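Local coordinates for protein farnesyl pyrophosphate synthase (Pseudomonas aeruginosa, PDB 3ZOU) that catalyses a prenyl transfer that makes farnesyl diphosphate, probably by joining geranyl diphosphate to isopentenyl diphosphate with the help of magnesium, at residues A[213-218]-A[286-291]. Residues are numbered along the deposited sequence; the frame is centred on the assembly and turned at random.
Sequences EAIGLA and QLARYI. With 6H6 (3-(2-oxo-1,3-benzoxazol-3(2H)-yl)propanoic acid), chain G.
Two helices of the predominantly helical polyprenyl synthetase fold, 202-227 and the C-terminal 282-293, run side by side here in nearly the same direction, their local axes 22° apart and 9.9 Å from each other at closest. All five touching residues are buried, with apolar side chains. I215 and I291 carry most of the contact, branched side chains that point across the interface and cross at about a right angle. The CD1 tip of I291 meets the branch point of I215, 3.8 Å from its CB. I215 holds CG1 in the crowded position between backbone N and carbonyl carbon (chi1 60°), which leaves CG2 beside its own N and 3.9 Å from the CB of A288. Alanine suits that place, because a single methyl lets I215 and the A288 backbone come close, with CA atoms 6.1 Å apart. One turn on, the small A218 likewise makes room for I291, whose CG2, anti to its own N, lies 4.1 Å from A218 CB and also against the A218 carbonyl carbon. At the edge, I215 CD1 reaches L287 CD2; L51 of helix 47-58 touches both residues.

A neighbouring face of helix 282-293 lines the pocket of fragment 6H6. L287 forks between the two tasks, CD2 touching I215 and CD1 3.9 Å from C4 of the benzoxazolone. The Y290 ring, flat like its ligand, lies face to face with the bicycle, the planes nearly parallel, with 6H6 O2 3.7 Å above the ring centre. I3 of helix 3-19 packs on both L287 and Y290.

These two segments thus meet through dispersion and shape fit, with no directional bond between them, and L287 links their apolar interface to a fragment pocket distinct from the geranyl diphosphate and magnesium site.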
ATOM      1  N   GLU A 213      -9.902 -14.241 -15.683  1.00 12.44           N
ATOM      2  CA  GLU A 213      -9.183 -15.452 -15.377  1.00 13.65           C
ATOM      3  C   GLU A 213      -8.594 -16.115 -16.590  1.00 13.42           C
ATOM      4  O   GLU A 213      -7.440 -16.500 -16.631  1.00 14.80           O
ATOM      5  CB  GLU A 213     -10.109 -16.449 -14.641  1.00 17.01           C
ATOM      6  CG  GLU A 213     -10.561 -16.013 -13.268  1.00 19.35           C
ATOM      7  CD  GLU A 213     -11.712 -16.825 -12.644  1.00 27.36           C
ATOM      8  OE1 GLU A 213     -12.492 -17.479 -13.363  1.00 38.27           O
ATOM      9  OE2 GLU A 213     -11.867 -16.744 -11.407  1.00 34.41           O
ATOM     10  N   ALA A 214      -9.437 -16.200 -17.608  1.00 12.53           N
ATOM     11  CA  ALA A 214      -9.016 -16.824 -18.853  1.00 12.50           C
ATOM     12  C   ALA A 214      -7.935 -16.070 -19.584  1.00 12.33           C
ATOM     13  O   ALA A 214      -6.925 -16.659 -20.027  1.00 12.74           O
ATOM     14  CB  ALA A 214     -10.253 -17.097 -19.713  1.00 12.76           C
ATOM     15  N   ILE A 215      -8.068 -14.757 -19.768  1.00 12.40           N
ATOM     16  CA  ILE A 215      -7.028 -14.049 -20.450  1.00 11.94           C
ATOM     17  C   ILE A 215      -5.728 -13.980 -19.689  1.00 12.07           C
ATOM     18  O   ILE A 215      -4.666 -13.937 -20.285  1.00 11.90           O
ATOM     19  CB  ILE A 215      -7.410 -12.644 -20.932  1.00 12.78           C
ATOM     20  CG1 ILE A 215      -7.829 -11.726 -19.777  1.00 14.82           C
ATOM     21  CG2 ILE A 215      -8.548 -12.712 -21.899  1.00 14.18           C
ATOM     22  CD1 ILE A 215      -7.623 -10.283 -20.071  1.00 17.88           C
ATOM     23  N   GLY A 216      -5.852 -13.912 -18.345  1.00 12.64           N
ATOM     24  CA  GLY A 216      -4.606 -13.901 -17.534  1.00 12.24           C
ATOM     25  C   GLY A 216      -3.756 -15.131 -17.759  1.00 14.85           C
ATOM     26  O   GLY A 216      -2.571 -15.046 -17.973  1.00 15.21           O
ATOM     27  N   LEU A 217      -4.392 -16.286 -17.838  1.00 14.74           N
ATOM     28  CA  LEU A 217      -3.685 -17.491 -18.122  1.00 16.27           C
ATOM     29  C   LEU A 217      -3.251 -17.562 -19.575  1.00 14.63           C
ATOM     30  O   LEU A 217      -2.144 -17.986 -19.916  1.00 13.85           O
ATOM     31  CB  LEU A 217      -4.502 -18.735 -17.752  1.00 17.99           C
ATOM     32  CG  LEU A 217      -4.619 -19.130 -16.303  1.00 20.48           C
ATOM     33  CD1 LEU A 217      -5.224 -20.568 -16.363  1.00 22.86           C
ATOM     34  CD2 LEU A 217      -3.262 -19.178 -15.615  1.00 20.73           C
ATOM     35  N   ALA A 218      -4.150 -17.139 -20.474  1.00 14.82           N
ATOM     36  CA  ALA A 218      -3.772 -17.136 -21.910  1.00 15.19           C
ATOM     37  C   ALA A 218      -2.485 -16.394 -22.206  1.00 15.16           C
ATOM     38  O   ALA A 218      -1.634 -16.858 -22.999  1.00 16.11           O
ATOM     39  CB  ALA A 218      -4.928 -16.593 -22.727  1.00 13.90           C
ATOM     40  N   GLN A 286     -11.570  -8.412 -28.590  1.00 10.74           N
ATOM     41  CA  GLN A 286     -10.402  -8.210 -29.435  1.00 12.26           C
ATOM     42  C   GLN A 286      -9.072  -8.444 -28.697  1.00 11.42           C
ATOM     43  O   GLN A 286      -8.114  -8.951 -29.253  1.00 11.19           O
ATOM     44  CB  GLN A 286     -10.438  -6.818 -30.087  1.00 12.74           C
ATOM     45  CG  GLN A 286     -11.535  -6.692 -31.120  1.00 16.73           C
ATOM     46  CD  GLN A 286     -11.495  -5.320 -31.814  1.00 23.32           C
ATOM     47  OE1 GLN A 286     -10.408  -4.742 -32.010  1.00 27.69           O
ATOM     48  NE2 GLN A 286     -12.641  -4.844 -32.247  1.00 26.74           N
ATOM     49  N   LEU A 287      -9.029  -8.002 -27.454  1.00 12.01           N
ATOM     50  CA  LEU A 287      -7.866  -8.260 -26.627  1.00 11.45           C
ATOM     51  C   LEU A 287      -7.648  -9.752 -26.416  1.00 11.39           C
ATOM     52  O   LEU A 287      -6.537 -10.191 -26.550  1.00 12.23           O
ATOM     53  CB  LEU A 287      -8.013  -7.550 -25.256  1.00 11.89           C
ATOM     54  CG  LEU A 287      -6.814  -7.818 -24.340  1.00 11.90           C
ATOM     55  CD1 LEU A 287      -5.574  -7.118 -24.835  1.00 11.92           C
ATOM     56  CD2 LEU A 287      -7.215  -7.275 -22.975  1.00 11.92           C
ATOM     57  N   ALA A 288      -8.685 -10.475 -26.131  1.00 11.34           N
ATOM     58  CA  ALA A 288      -8.574 -11.927 -25.993  1.00 11.27           C
ATOM     59  C   ALA A 288      -7.973 -12.607 -27.200  1.00 11.71           C
ATOM     60  O   ALA A 288      -7.102 -13.481 -27.075  1.00 11.90           O
ATOM     61  CB  ALA A 288      -9.863 -12.559 -25.576  1.00 11.15           C
ATOM     62  N   ARG A 289      -8.447 -12.176 -28.384  1.00 11.11           N
ATOM     63  CA  ARG A 289      -7.837 -12.719 -29.604  1.00 11.75           C
ATOM     64  C   ARG A 289      -6.424 -12.282 -29.795  1.00 11.80           C
ATOM     65  O   ARG A 289      -5.533 -13.080 -30.194  1.00 13.08           O
ATOM     66  CB  ARG A 289      -8.731 -12.327 -30.783  1.00 11.65           C
ATOM     67  CG  ARG A 289     -10.128 -12.895 -30.652  1.00 11.82           C
ATOM     68  CD  ARG A 289     -10.916 -12.834 -31.962  1.00 13.13           C
ATOM     69  NE  ARG A 289     -12.288 -13.203 -31.738  1.00 14.22           N
ATOM     70  CZ  ARG A 289     -13.286 -12.329 -31.621  1.00 16.05           C
ATOM     71  NH1 ARG A 289     -13.055 -11.031 -31.664  1.00 16.86           N
ATOM     72  NH2 ARG A 289     -14.511 -12.769 -31.434  1.00 19.90           N
ATOM     73  N   TYR A 290      -6.131 -11.014 -29.578  1.00 11.64           N
ATOM     74  CA  TYR A 290      -4.781 -10.490 -29.738  1.00 13.16           C
ATOM     75  C   TYR A 290      -3.744 -11.291 -28.927  1.00 12.43           C
ATOM     76  O   TYR A 290      -2.657 -11.589 -29.408  1.00 15.34           O
ATOM     77  CB  TYR A 290      -4.716  -9.027 -29.300  1.00 13.05           C
ATOM     78  CG  TYR A 290      -3.321  -8.519 -29.189  1.00 16.44           C
ATOM     79  CD1 TYR A 290      -2.610  -8.104 -30.316  1.00 19.80           C
ATOM     80  CD2 TYR A 290      -2.698  -8.439 -27.931  1.00 18.96           C
ATOM     81  CE1 TYR A 290      -1.292  -7.665 -30.217  1.00 21.94           C
ATOM     82  CE2 TYR A 290      -1.391  -8.034 -27.841  1.00 21.51           C
ATOM     83  CZ  TYR A 290      -0.700  -7.665 -28.999  1.00 22.02           C
ATOM     84  OH  TYR A 290       0.623  -7.211 -28.872  1.00 28.89           O
ATOM     85  N   ILE A 291      -4.141 -11.629 -27.691  1.00 14.08           N
ATOM     86  CA  ILE A 291      -3.212 -12.275 -26.771  1.00 13.02           C
ATOM     87  C   ILE A 291      -2.679 -13.605 -27.339  1.00 15.29           C
ATOM     88  O   ILE A 291      -1.487 -13.878 -27.270  1.00 17.16           O
ATOM     89  CB  ILE A 291      -3.871 -12.513 -25.402  1.00 13.81           C
ATOM     90  CG1 ILE A 291      -4.023 -11.198 -24.636  1.00 14.34           C
ATOM     91  CG2 ILE A 291      -3.070 -13.472 -24.559  1.00 15.61           C
ATOM     92  CD1 ILE A 291      -5.021 -11.273 -23.540  1.00 14.19           C
TER
HETATM   93  O   6H6 G1299       3.118  -2.749 -30.307  0.90 46.37           O
HETATM   94  N1  6H6 G1299      -0.539  -4.235 -28.965  0.90 27.88           N
HETATM   95  O1  6H6 G1299      -1.726  -4.052 -30.926  0.90 30.44           O
HETATM   96  C2  6H6 G1299      -1.652  -4.225 -29.692  0.90 28.46           C
HETATM   97  O2  6H6 G1299      -2.713  -4.422 -28.870  0.90 24.29           O
HETATM   98  C3  6H6 G1299      -2.230  -4.591 -27.628  0.90 21.50           C
HETATM   99  C4  6H6 G1299      -2.905  -4.840 -26.450  0.90 20.43           C
HETATM  100  C5  6H6 G1299      -2.121  -4.946 -25.305  0.90 19.37           C
HETATM  101  C6  6H6 G1299      -0.737  -4.814 -25.368  0.90 19.71           C
HETATM  102  C7  6H6 G1299      -0.055  -4.555 -26.538  0.90 22.05           C
HETATM  103  C8  6H6 G1299      -0.833  -4.459 -27.683  0.90 23.68           C
HETATM  104  C9  6H6 G1299       0.795  -3.995 -29.496  0.90 33.21           C
HETATM  105  C10 6H6 G1299       0.880  -2.454 -29.571  0.90 36.01           C
HETATM  106  C11 6H6 G1299       2.304  -1.948 -29.803  0.90 44.71           C
HETATM  107  OXT 6H6 G1299       2.526  -0.749 -29.509  0.90 50.91           O